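Lactate utilization protein C (Deinococcus radiodurans, PDB 2G40) is a homodimeric member of the LutC/YkgG family that may take part in L-lactate utilization, its molecular function not being established. Local coordinates at residues Ala54-Gln59 against Ala135-Gly140; Gly131-Ile136 against Ile143-Ala148; Gly81-Ala86 against Ala101-Val106. All blocks are in the same frame, centred on the assembly; numbering follows the deposited sequence.

Overall arrangement
Contacts 1 and 2 share strand 134-136 of the small mixed sheet. Contact 2 joins this strand to its hairpin partner 141-144, and contact 1 brings helix 53-66 onto the hairpin turn that follows it; their centres lie about 16 Å apart. Contact 3 belongs to the other sheet, the six-stranded parallel one, where helix 79-87 meets the loop 101-106. Its nearest atoms come within about 5 Å of contact 2 but do not touch it, and stay about 13 Å from contact 1. Along the chain, contact 3 is nested inside the long loop that contact 1 closes, and it is complete before contact 2 begins.

Contact 1 of 3, residues Ala54-Gln59 against Ala135-Gly140; sequences AEILHQ and AISETG
Helix 53-66 meets the turn of the beta hairpin formed by strands 134-136 and 141-144 through Ile56 and Gln59, which close on Ser137. The polar link is a short hydrogen bond, 2.5 Å from Ser137 OG to Gln59 OE1, with the serine as donor. It reaches the amide oxygen in the carbonyl plane on a lone pair, at a C=O...donor angle of 143°. Gln59 gets there because CG is anti to the backbone N (chi1 180°) and the chain continues extended, passing alongside the serine backbone, with Gln59 CG 3.5 Å from Ser137 O and Gln59 CD 3.8 Å from Glu138 CA. A glutamine suits this place, since its aliphatic part can lie on the turn while its amide still offers an acceptor. Ser137 is the first residue beyond strand 134-136, and the turn ends at Gly140, at a positive phi that glycine adopts most easily. The small serine lets the helix come close: Ile56 O lies 3.3 Å from Ser137 CB, and the methyl Ile56 CG2 lies 3.6 Å from the same CB. That isoleucine continues onto Leu51 and onto Ile171 of the neighbouring strand 171-172, while Phe60, one step beyond Gln59, also packs on Ser137. Gln173 O is a second, weak acceptor competing for the same hydroxyl proton. Replacing Gln59 by an alanine would probably leave the buried Ser137 hydroxyl without its stronger acceptor and open a gap beside the serine carbonyl.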
ATOM      1  N   ALA A  54      -3.361  -4.215  28.053  1.00 16.50           N
ATOM      2  CA  ALA A  54      -1.937  -4.339  28.374  1.00 16.22           C
ATOM      3  C   ALA A  54      -1.249  -5.425  27.540  1.00 15.29           C
ATOM      4  O   ALA A  54      -0.170  -5.201  27.003  1.00 15.80           O
ATOM      5  CB  ALA A  54      -1.739  -4.587  29.860  1.00 17.25           C
ATOM      6  N   GLU A  55      -1.885  -6.590  27.437  1.00 17.35           N
ATOM      7  CA  GLU A  55      -1.386  -7.705  26.624  1.00 15.39           C
ATOM      8  C   GLU A  55      -1.316  -7.362  25.139  1.00 15.39           C
ATOM      9  O   GLU A  55      -0.376  -7.760  24.433  1.00 15.42           O
ATOM     10  CB  GLU A  55      -2.278  -8.914  26.812  1.00 15.29           C
ATOM     11  CG  GLU A  55      -2.191  -9.543  28.179  1.00 21.16           C
ATOM     12  CD  GLU A  55      -3.275 -10.564  28.422  1.00 16.09           C
ATOM     13  OE1 GLU A  55      -4.429 -10.365  27.988  1.00 20.54           O
ATOM     14  OE2 GLU A  55      -2.975 -11.585  29.077  1.00 27.23           O
ATOM     15  N   ILE A  56      -2.305  -6.612  24.673  1.00 13.22           N
ATOM     16  CA  ILE A  56      -2.327  -6.133  23.297  1.00 15.00           C
ATOM     17  C   ILE A  56      -1.124  -5.216  23.013  1.00 14.90           C
ATOM     18  O   ILE A  56      -0.436  -5.394  22.016  1.00 16.35           O
ATOM     19  CB  ILE A  56      -3.669  -5.427  22.966  1.00 14.42           C
ATOM     20  CG1 ILE A  56      -4.803  -6.448  22.938  1.00 16.69           C
ATOM     21  CG2 ILE A  56      -3.584  -4.701  21.626  1.00 13.45           C
ATOM     22  CD1 ILE A  56      -6.178  -5.799  22.843  1.00 17.03           C
ATOM     23  N   LEU A  57      -0.891  -4.235  23.888  1.00 15.61           N
ATOM     24  CA  LEU A  57       0.238  -3.323  23.765  1.00 17.97           C
ATOM     25  C   LEU A  57       1.561  -4.075  23.766  1.00 16.36           C
ATOM     26  O   LEU A  57       2.439  -3.842  22.920  1.00 17.54           O
ATOM     27  CB  LEU A  57       0.200  -2.294  24.901  1.00 18.74           C
ATOM     28  CG  LEU A  57      -0.879  -1.218  24.703  1.00 26.10           C
ATOM     29  CD1 LEU A  57      -1.045  -0.368  25.939  1.00 33.41           C
ATOM     30  CD2 LEU A  57      -0.561  -0.342  23.498  1.00 31.07           C
ATOM     31  N   HIS A  58       1.690  -5.020  24.690  1.00 16.98           N
ATOM     32  CA  HIS A  58       2.902  -5.823  24.773  1.00 17.94           C
ATOM     33  C   HIS A  58       3.078  -6.689  23.545  1.00 14.78           C
ATOM     34  O   HIS A  58       4.163  -6.796  23.008  1.00 13.95           O
ATOM     35  CB  HIS A  58       2.884  -6.687  26.021  1.00 18.96           C
ATOM     36  CG  HIS A  58       3.049  -5.906  27.284  1.00 19.51           C
ATOM     37  ND1 HIS A  58       2.789  -6.443  28.525  1.00 19.17           N
ATOM     38  CD2 HIS A  58       3.455  -4.632  27.503  1.00 24.34           C
ATOM     39  CE1 HIS A  58       3.019  -5.531  29.453  1.00 21.62           C
ATOM     40  NE2 HIS A  58       3.454  -4.436  28.861  1.00 17.91           N
ATOM     41  N   GLN A  59       1.994  -7.268  23.065  1.00 16.09           N
ATOM     42  CA  GLN A  59       2.045  -8.034  21.821  1.00 15.49           C
ATOM     43  C   GLN A  59       2.451  -7.207  20.599  1.00 15.15           C
ATOM     44  O   GLN A  59       3.270  -7.646  19.789  1.00 15.01           O
ATOM     45  CB  GLN A  59       0.691  -8.696  21.592  1.00 15.73           C
ATOM     46  CG  GLN A  59       0.616  -9.517  20.325  1.00 15.43           C
ATOM     47  CD  GLN A  59      -0.692 -10.216  20.229  1.00 16.83           C
ATOM     48  OE1 GLN A  59      -1.734  -9.595  20.011  1.00 19.04           O
ATOM     49  NE2 GLN A  59      -0.658 -11.507  20.389  1.00 18.65           N
ATOM     50  N   ALA A 135      -3.701  -0.074  13.986  1.00 16.10           N
ATOM     51  CA  ALA A 135      -2.622  -1.035  14.085  1.00 16.06           C
ATOM     52  C   ALA A 135      -3.183  -2.299  14.684  1.00 13.97           C
ATOM     53  O   ALA A 135      -4.129  -2.258  15.454  1.00 17.20           O
ATOM     54  CB  ALA A 135      -1.491  -0.525  14.962  1.00 15.66           C
ATOM     55  N   ILE A 136      -2.586  -3.416  14.304  1.00 16.23           N
ATOM     56  CA  ILE A 136      -3.035  -4.726  14.747  1.00 17.10           C
ATOM     57  C   ILE A 136      -1.910  -5.403  15.514  1.00 14.58           C
ATOM     58  O   ILE A 136      -0.794  -5.615  15.000  1.00 16.36           O
ATOM     59  CB  ILE A 136      -3.448  -5.588  13.555  1.00 15.05           C
ATOM     60  CG1 ILE A 136      -4.559  -4.916  12.750  1.00 21.31           C
ATOM     61  CG2 ILE A 136      -3.890  -6.955  14.033  1.00 14.20           C
ATOM     62  CD1 ILE A 136      -4.553  -5.347  11.304  1.00 15.50           C
ATOM     63  N   SER A 137      -2.210  -5.751  16.758  1.00 17.92           N
ATOM     64  CA  SER A 137      -1.200  -6.311  17.633  1.00 17.53           C
ATOM     65  C   SER A 137      -0.731  -7.690  17.202  1.00 18.60           C
ATOM     66  O   SER A 137       0.457  -7.968  17.241  1.00 19.81           O
ATOM     67  CB  SER A 137      -1.673  -6.326  19.082  1.00 18.53           C
ATOM     68  OG  SER A 137      -2.647  -7.316  19.346  1.00 18.06           O
ATOM     69  N   GLU A 138      -1.655  -8.550  16.774  0.50 18.37           N
ATOM     70  CA  GLU A 138      -1.305  -9.960  16.518  0.50 17.61           C
ATOM     71  C   GLU A 138      -0.259 -10.133  15.427  0.50 18.84           C
ATOM     72  O   GLU A 138       0.574 -11.038  15.500  0.50 17.18           O
ATOM     73  CB  GLU A 138      -2.553 -10.823  16.235  0.50 17.84           C
ATOM     74  CG  GLU A 138      -3.299 -10.545  14.938  0.50 16.44           C
ATOM     75  CD  GLU A 138      -4.421 -11.544  14.669  0.50 17.65           C
ATOM     76  OE1 GLU A 138      -4.386 -12.649  15.245  0.50 26.81           O
ATOM     77  OE2 GLU A 138      -5.336 -11.238  13.878  0.50 16.05           O
ATOM     78  N   THR A 139      -0.283  -9.243  14.437  1.00 19.18           N
ATOM     79  CA  THR A 139       0.635  -9.314  13.309  1.00 19.09           C
ATOM     80  C   THR A 139       1.606  -8.150  13.262  1.00 18.37           C
ATOM     81  O   THR A 139       2.420  -8.078  12.364  1.00 20.50           O
ATOM     82  CB  THR A 139      -0.147  -9.414  11.996  1.00 18.63           C
ATOM     83  OG1 THR A 139      -1.082  -8.342  11.906  1.00 19.18           O
ATOM     84  CG2 THR A 139      -0.882 -10.723  11.928  1.00 23.56           C
ATOM     85  N   GLY A 140       1.541  -7.239  14.232  1.00 19.87           N
ATOM     86  CA  GLY A 140       2.419  -6.073  14.225  1.00 19.89           C
ATOM     87  C   GLY A 140       2.211  -5.271  12.965  1.00 19.86           C
ATOM     88  O   GLY A 140       3.176  -4.857  12.297  1.00 20.04           O
TER

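Contact 2 of 3, residues Gly131-Ile136 against Ile143-Ala148; sequences GCAVAI and ILDHRA
Val134 holds CG1 between its backbone N and carbonyl carbon (chi1 68°), while Ile143 swings CG1 anti to its own carbonyl carbon (chi1 -58°) and then runs extended; the two side chains therefore run alongside each other in the same direction, with Val134 CG1 3.6 Å from Ile143 CD1. Ile143 CD1 also lies 4.0 Å from Ile136 CD1. Branched aliphatic residues fit here because they favour extended backbone and pack against helix 175-187, whose Val182 covers both Val134 and Ile143, with Trp194 of strand 192-196 next to the two isoleucines. The backbones pair antiparallel: Ile143 N donates to Val134 O at 2.8 Å, nearly straight, and Ile143 O receives Ala133 N at 2.8 Å as well as a weak, longer bond of 3.4 Å from Val134 N. Two consecutive residues, Ala133 and Val134, thus face one, which makes a classic beta bulge where strand 134-136 enters the hairpin with 141-144. Ala133 is the extra residue of the bulge; its helix-like phi and psi are usual for the first position of such a bulge, and its methyl points to the other segment. There Ala133 CB rests 3.6 Å from Asp145 CG and almost as near to both carboxylate oxygens, so a small side chain suits the spot. Asp145 is buried, and its charge is probably balanced by Arg147, whose NE forms a salt bridge to Asp145 OD2 at 2.7 Å, coming from above the carboxylate plane while the oxygen stays in the guanidinium plane; Ser185 OG bonds to OD2 as well. Arg147 NH2 has a further salt bridge with Glu188. Beside the bulge, the methyl Leu144 CD2 packs against Cys132 CB, whose neighbours beyond are Cys164 and Val166 of the parallel sheet.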
ATOM      1  N   GLY A 131       0.898   9.632  11.014  1.00 18.82           N
ATOM      2  CA  GLY A 131      -0.021   8.871  11.846  1.00 19.59           C
ATOM      3  C   GLY A 131      -0.337   7.564  11.142  1.00 19.27           C
ATOM      4  O   GLY A 131       0.404   7.095  10.272  1.00 16.52           O
ATOM      5  N   CYS A 132      -1.445   6.962  11.523  1.00 18.54           N
ATOM      6  CA  CYS A 132      -1.938   5.775  10.830  1.00 18.19           C
ATOM      7  C   CYS A 132      -3.430   5.692  10.996  1.00 17.85           C
ATOM      8  O   CYS A 132      -4.029   6.542  11.683  1.00 20.60           O
ATOM      9  CB  CYS A 132      -1.312   4.526  11.386  1.00 16.22           C
ATOM     10  SG  CYS A 132      -1.675   4.194  13.120  1.00 20.06           S
ATOM     11  N   ALA A 133      -4.028   4.687  10.369  1.00 19.11           N
ATOM     12  CA  ALA A 133      -5.457   4.453  10.495  1.00 17.66           C
ATOM     13  C   ALA A 133      -5.772   3.545  11.677  1.00 18.51           C
ATOM     14  O   ALA A 133      -6.696   3.823  12.471  1.00 19.29           O
ATOM     15  CB  ALA A 133      -6.025   3.873   9.222  1.00 17.73           C
ATOM     16  N   VAL A 134      -5.006   2.463  11.773  1.00 18.93           N
ATOM     17  CA  VAL A 134      -5.183   1.440  12.809  1.00 17.25           C
ATOM     18  C   VAL A 134      -3.935   0.575  12.848  1.00 17.80           C
ATOM     19  O   VAL A 134      -3.167   0.524  11.879  1.00 16.23           O
ATOM     20  CB  VAL A 134      -6.452   0.575  12.555  1.00 21.48           C
ATOM     21  CG1 VAL A 134      -6.280  -0.296  11.314  1.00 17.97           C
ATOM     22  CG2 VAL A 134      -6.817  -0.245  13.807  1.00 19.39           C
ATOM     23  N   ALA A 135      -3.701  -0.074  13.986  1.00 16.10           N
ATOM     24  CA  ALA A 135      -2.622  -1.035  14.085  1.00 16.06           C
ATOM     25  C   ALA A 135      -3.183  -2.299  14.684  1.00 13.97           C
ATOM     26  O   ALA A 135      -4.129  -2.258  15.454  1.00 17.20           O
ATOM     27  CB  ALA A 135      -1.491  -0.525  14.962  1.00 15.66           C
ATOM     28  N   ILE A 136      -2.586  -3.416  14.304  1.00 16.23           N
ATOM     29  CA  ILE A 136      -3.035  -4.726  14.747  1.00 17.10           C
ATOM     30  C   ILE A 136      -1.910  -5.403  15.514  1.00 14.58           C
ATOM     31  O   ILE A 136      -0.794  -5.615  15.000  1.00 16.36           O
ATOM     32  CB  ILE A 136      -3.448  -5.588  13.555  1.00 15.05           C
ATOM     33  CG1 ILE A 136      -4.559  -4.916  12.750  1.00 21.31           C
ATOM     34  CG2 ILE A 136      -3.890  -6.955  14.033  1.00 14.20           C
ATOM     35  CD1 ILE A 136      -4.553  -5.347  11.304  1.00 15.50           C
ATOM     36  N   ILE A 143      -1.713  -0.057   9.500  1.00 15.68           N
ATOM     37  CA  ILE A 143      -2.438   0.283   8.285  1.00 14.77           C
ATOM     38  C   ILE A 143      -2.529   1.796   8.136  1.00 17.10           C
ATOM     39  O   ILE A 143      -2.960   2.506   9.055  1.00 18.19           O
ATOM     40  CB  ILE A 143      -3.855  -0.273   8.283  1.00 15.89           C
ATOM     41  CG1 ILE A 143      -3.841  -1.799   8.438  1.00 18.45           C
ATOM     42  CG2 ILE A 143      -4.588   0.162   6.967  1.00 18.15           C
ATOM     43  CD1 ILE A 143      -5.222  -2.437   8.679  1.00 18.66           C
ATOM     44  N   LEU A 144      -2.114   2.257   6.970  1.00 18.74           N
ATOM     45  CA  LEU A 144      -2.303   3.613   6.547  1.00 18.98           C
ATOM     46  C   LEU A 144      -3.441   3.679   5.564  1.00 18.10           C
ATOM     47  O   LEU A 144      -3.512   2.869   4.631  1.00 16.27           O
ATOM     48  CB  LEU A 144      -1.061   4.123   5.835  1.00 18.28           C
ATOM     49  CG  LEU A 144       0.298   3.969   6.519  1.00 23.92           C
ATOM     50  CD1 LEU A 144       1.297   4.812   5.723  1.00 24.53           C
ATOM     51  CD2 LEU A 144       0.300   4.371   7.989  1.00 23.24           C
ATOM     52  N   ASP A 145      -4.269   4.705   5.720  1.00 17.27           N
ATOM     53  CA  ASP A 145      -5.312   5.013   4.748  1.00 16.27           C
ATOM     54  C   ASP A 145      -5.114   6.376   4.078  1.00 17.93           C
ATOM     55  O   ASP A 145      -5.984   6.827   3.354  1.00 16.79           O
ATOM     56  CB  ASP A 145      -6.727   4.863   5.342  1.00 16.05           C
ATOM     57  CG  ASP A 145      -7.056   5.910   6.403  1.00 19.33           C
ATOM     58  OD1 ASP A 145      -6.193   6.737   6.747  1.00 17.76           O
ATOM     59  OD2 ASP A 145      -8.184   5.867   6.915  1.00 22.17           O
ATOM     60  N   HIS A 146      -3.968   7.006   4.327  1.00 19.10           N
ATOM     61  CA  HIS A 146      -3.479   8.129   3.526  1.00 17.27           C
ATOM     62  C   HIS A 146      -4.350   9.355   3.621  1.00 17.20           C
ATOM     63  O   HIS A 146      -4.467  10.121   2.684  1.00 18.08           O
ATOM     64  CB  HIS A 146      -3.221   7.614   2.107  1.00 15.84           C
ATOM     65  CG  HIS A 146      -2.216   6.509   2.102  1.00 16.87           C
ATOM     66  ND1 HIS A 146      -0.889   6.733   2.408  1.00 16.53           N
ATOM     67  CD2 HIS A 146      -2.349   5.171   1.951  1.00 20.29           C
ATOM     68  CE1 HIS A 146      -0.243   5.582   2.399  1.00 18.81           C
ATOM     69  NE2 HIS A 146      -1.102   4.624   2.103  1.00 18.62           N
ATOM     70  N   ARG A 147      -4.969   9.493   4.789  1.00 16.14           N
ATOM     71  CA  ARG A 147      -5.646  10.701   5.177  1.00 16.11           C
ATOM     72  C   ARG A 147      -4.597  11.779   5.453  1.00 17.77           C
ATOM     73  O   ARG A 147      -3.383  11.576   5.231  1.00 18.04           O
ATOM     74  CB  ARG A 147      -6.555  10.404   6.355  1.00 17.58           C
ATOM     75  CG  ARG A 147      -7.791   9.615   5.936  1.00 19.35           C
ATOM     76  CD  ARG A 147      -8.533   9.129   7.144  1.00 21.27           C
ATOM     77  NE  ARG A 147      -9.610   8.202   6.829  1.00 21.74           N
ATOM     78  CZ  ARG A 147     -10.837   8.547   6.444  1.00 24.55           C
ATOM     79  NH1 ARG A 147     -11.173   9.820   6.287  1.00 25.60           N
ATOM     80  NH2 ARG A 147     -11.736   7.601   6.180  1.00 23.27           N
ATOM     81  N   ALA A 148      -5.046  12.934   5.900  1.00 17.71           N
ATOM     82  CA  ALA A 148      -4.193  14.127   5.897  1.00 17.69           C
ATOM     83  C   ALA A 148      -2.965  13.984   6.794  1.00 17.18           C
ATOM     84  O   ALA A 148      -1.938  14.588   6.502  1.00 18.62           O
ATOM     85  CB  ALA A 148      -5.008  15.349   6.315  1.00 18.85           C
TER

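Contact 3 of 3, residues Gly81-Ala86 against Ala101-Val106; sequences GAIAKA and APWLTV
Ile83 is the main point at which helix 79-87 touches the segment 101-106, through Trp103, and Ala84 adds a second touch at Thr105. The turn of helix that carries these residues is held by regular backbone bonds, among them Gly81 O accepting Lys85 N at 2.7 Å. After Ala82, which faces Ile221 of strand 217-223, comes the buried Ile83. Its CG1 is anti to the carbonyl carbon (chi1 -64°) and the chain then extends, which carries CD1 out to the far segment. There Ile83 CD1 lies 3.6 Å from Trp103 O and 3.9 Å from Trp103 CB, a purely van der Waals meeting at the root of the tryptophan, and the two side chains cross obliquely. A long aliphatic residue suits the position because it must span the distance between the backbones, 7.6 Å from Ile83 CA to Trp103 CA, while also covering Ile221 and Met108. Ala84 follows with only a methyl to offer: Ala84 CB stands 3.9 Å from Thr105 OG1, which the threonine turns to it by placing OG1 between its own backbone N and carbonyl carbon (chi1 45°). The backbones are nearer here than at Ile83, so the short side chain is enough. In the second segment, residues 101-103 form a short 3-10 turn, and the side chain of Trp103 also touches Val165 of strand 161-167 and Leu79 of the helix. Helix 79-87 is the helix of a long beta-alpha-beta crossover from strand 70-74 to strand 92-94 across the parallel sheet, and the loop 101-106 leads on to strand 109-111, a layered alpha/beta organisation consistent with the Rossmann-type clan to which the protein's LUD domain is assigned.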
ATOM      1  N   GLY A  81       9.069  15.376  21.878  1.00 19.77           N
ATOM      2  CA  GLY A  81      10.425  14.970  22.230  1.00 20.68           C
ATOM      3  C   GLY A  81      10.830  13.619  21.671  1.00 20.66           C
ATOM      4  O   GLY A  81      11.956  13.456  21.186  1.00 21.11           O
ATOM      5  N   ALA A  82       9.912  12.655  21.727  1.00 18.62           N
ATOM      6  CA  ALA A  82      10.140  11.307  21.186  1.00 19.66           C
ATOM      7  C   ALA A  82      10.422  11.358  19.690  1.00 18.25           C
ATOM      8  O   ALA A  82      11.306  10.658  19.186  1.00 20.95           O
ATOM      9  CB  ALA A  82       8.939  10.401  21.452  1.00 17.92           C
ATOM     10  N   ILE A  83       9.646  12.170  18.982  1.00 17.36           N
ATOM     11  CA  ILE A  83       9.826  12.316  17.537  1.00 19.24           C
ATOM     12  C   ILE A  83      11.161  12.965  17.275  1.00 19.19           C
ATOM     13  O   ILE A  83      11.939  12.498  16.437  1.00 19.69           O
ATOM     14  CB  ILE A  83       8.713  13.165  16.899  1.00 19.48           C
ATOM     15  CG1 ILE A  83       7.356  12.472  17.057  1.00 20.78           C
ATOM     16  CG2 ILE A  83       9.005  13.391  15.422  1.00 20.32           C
ATOM     17  CD1 ILE A  83       6.175  13.327  16.716  1.00 16.57           C
ATOM     18  N   ALA A  84      11.441  14.041  18.010  1.00 19.65           N
ATOM     19  CA  ALA A  84      12.740  14.710  17.914  1.00 19.38           C
ATOM     20  C   ALA A  84      13.898  13.775  18.208  1.00 18.88           C
ATOM     21  O   ALA A  84      14.897  13.778  17.486  1.00 18.93           O
ATOM     22  CB  ALA A  84      12.793  15.909  18.827  1.00 18.78           C
ATOM     23  N   LYS A  85      13.750  12.956  19.243  1.00 18.22           N
ATOM     24  CA  LYS A  85      14.772  12.013  19.616  1.00 20.16           C
ATOM     25  C   LYS A  85      14.985  10.984  18.496  1.00 19.98           C
ATOM     26  O   LYS A  85      16.116  10.687  18.142  1.00 20.73           O
ATOM     27  CB  LYS A  85      14.411  11.328  20.936  1.00 19.44           C
ATOM     28  CG  LYS A  85      15.478  10.444  21.480  1.00 27.25           C
ATOM     29  CD  LYS A  85      15.057   9.890  22.833  1.00 27.98           C
ATOM     30  CE  LYS A  85      16.102   8.960  23.408  1.00 41.02           C
ATOM     31  NZ  LYS A  85      16.539   7.952  22.403  1.00 45.49           N
ATOM     32  N   ALA A  86      13.897  10.495  17.904  1.00 19.81           N
ATOM     33  CA  ALA A  86      13.958   9.530  16.791  1.00 20.67           C
ATOM     34  C   ALA A  86      14.696  10.045  15.554  1.00 21.46           C
ATOM     35  O   ALA A  86      15.402   9.279  14.889  1.00 22.98           O
ATOM     36  CB  ALA A  86      12.560   9.105  16.400  1.00 19.03           C
ATOM     37  N   ALA A 101       0.321  20.408  14.753  1.00 22.22           N
ATOM     38  CA  ALA A 101       1.455  21.294  15.069  1.00 23.68           C
ATOM     39  C   ALA A 101       2.216  20.943  16.362  1.00 23.58           C
ATOM     40  O   ALA A 101       3.439  21.000  16.378  1.00 23.94           O
ATOM     41  CB  ALA A 101       0.989  22.741  15.127  1.00 25.38           C
ATOM     42  N   PRO A 102       1.499  20.635  17.461  1.00 24.51           N
ATOM     43  CA  PRO A 102       2.169  20.278  18.730  1.00 24.70           C
ATOM     44  C   PRO A 102       3.157  19.117  18.692  1.00 24.98           C
ATOM     45  O   PRO A 102       3.992  19.006  19.575  1.00 25.48           O
ATOM     46  CB  PRO A 102       0.993  19.941  19.661  1.00 24.29           C
ATOM     47  CG  PRO A 102      -0.145  20.736  19.109  1.00 27.66           C
ATOM     48  CD  PRO A 102       0.032  20.688  17.628  1.00 25.44           C
ATOM     49  N   TRP A 103       3.072  18.258  17.683  1.00 22.38           N
ATOM     50  CA  TRP A 103       4.036  17.166  17.532  1.00 23.05           C
ATOM     51  C   TRP A 103       5.395  17.625  17.034  1.00 21.29           C
ATOM     52  O   TRP A 103       6.364  16.877  17.093  1.00 21.11           O
ATOM     53  CB  TRP A 103       3.539  16.155  16.522  1.00 21.72           C
ATOM     54  CG  TRP A 103       2.287  15.446  16.881  1.00 20.36           C
ATOM     55  CD1 TRP A 103       1.372  15.776  17.842  1.00 23.61           C
ATOM     56  CD2 TRP A 103       1.784  14.304  16.218  1.00 21.07           C
ATOM     57  NE1 TRP A 103       0.336  14.886  17.825  1.00 25.03           N
ATOM     58  CE2 TRP A 103       0.562  13.966  16.835  1.00 18.49           C
ATOM     59  CE3 TRP A 103       2.249  13.520  15.163  1.00 20.86           C
ATOM     60  CZ2 TRP A 103      -0.195  12.869  16.427  1.00 22.54           C
ATOM     61  CZ3 TRP A 103       1.481  12.442  14.743  1.00 21.71           C
ATOM     62  CH2 TRP A 103       0.285  12.123  15.378  1.00 25.75           C
ATOM     63  N   LEU A 104       5.435  18.836  16.490  1.00 22.96           N
ATOM     64  CA  LEU A 104       6.586  19.318  15.774  1.00 22.58           C
ATOM     65  C   LEU A 104       7.388  20.227  16.678  1.00 24.19           C
ATOM     66  O   LEU A 104       6.842  20.883  17.579  1.00 25.02           O
ATOM     67  CB  LEU A 104       6.161  20.089  14.528  1.00 22.42           C
ATOM     68  CG  LEU A 104       5.137  19.435  13.590  1.00 21.55           C
ATOM     69  CD1 LEU A 104       4.929  20.374  12.396  1.00 20.59           C
ATOM     70  CD2 LEU A 104       5.555  18.030  13.151  1.00 24.53           C
ATOM     71  N   THR A 105       8.682  20.283  16.414  1.00 24.07           N
ATOM     72  CA  THR A 105       9.597  21.022  17.266  1.00 24.80           C
ATOM     73  C   THR A 105      10.600  21.798  16.439  1.00 27.02           C
ATOM     74  O   THR A 105      10.976  21.375  15.347  1.00 25.28           O
ATOM     75  CB  THR A 105      10.340  20.060  18.211  1.00 25.73           C
ATOM     76  OG1 THR A 105      10.795  18.915  17.479  1.00 30.85           O
ATOM     77  CG2 THR A 105       9.402  19.571  19.293  1.00 26.46           C
ATOM     78  N   VAL A 106      11.013  22.948  16.973  1.00 27.88           N
ATOM     79  CA  VAL A 106      12.049  23.788  16.366  1.00 28.43           C
ATOM     80  C   VAL A 106      13.317  22.959  16.224  1.00 28.28           C
ATOM     81  O   VAL A 106      13.667  22.185  17.117  1.00 31.62           O
ATOM     82  CB  VAL A 106      12.289  25.049  17.231  1.00 29.58           C
ATOM     83  CG1 VAL A 106      13.665  25.701  16.951  1.00 29.93           C
ATOM     84  CG2 VAL A 106      11.156  26.043  17.011  1.00 31.52           C
TER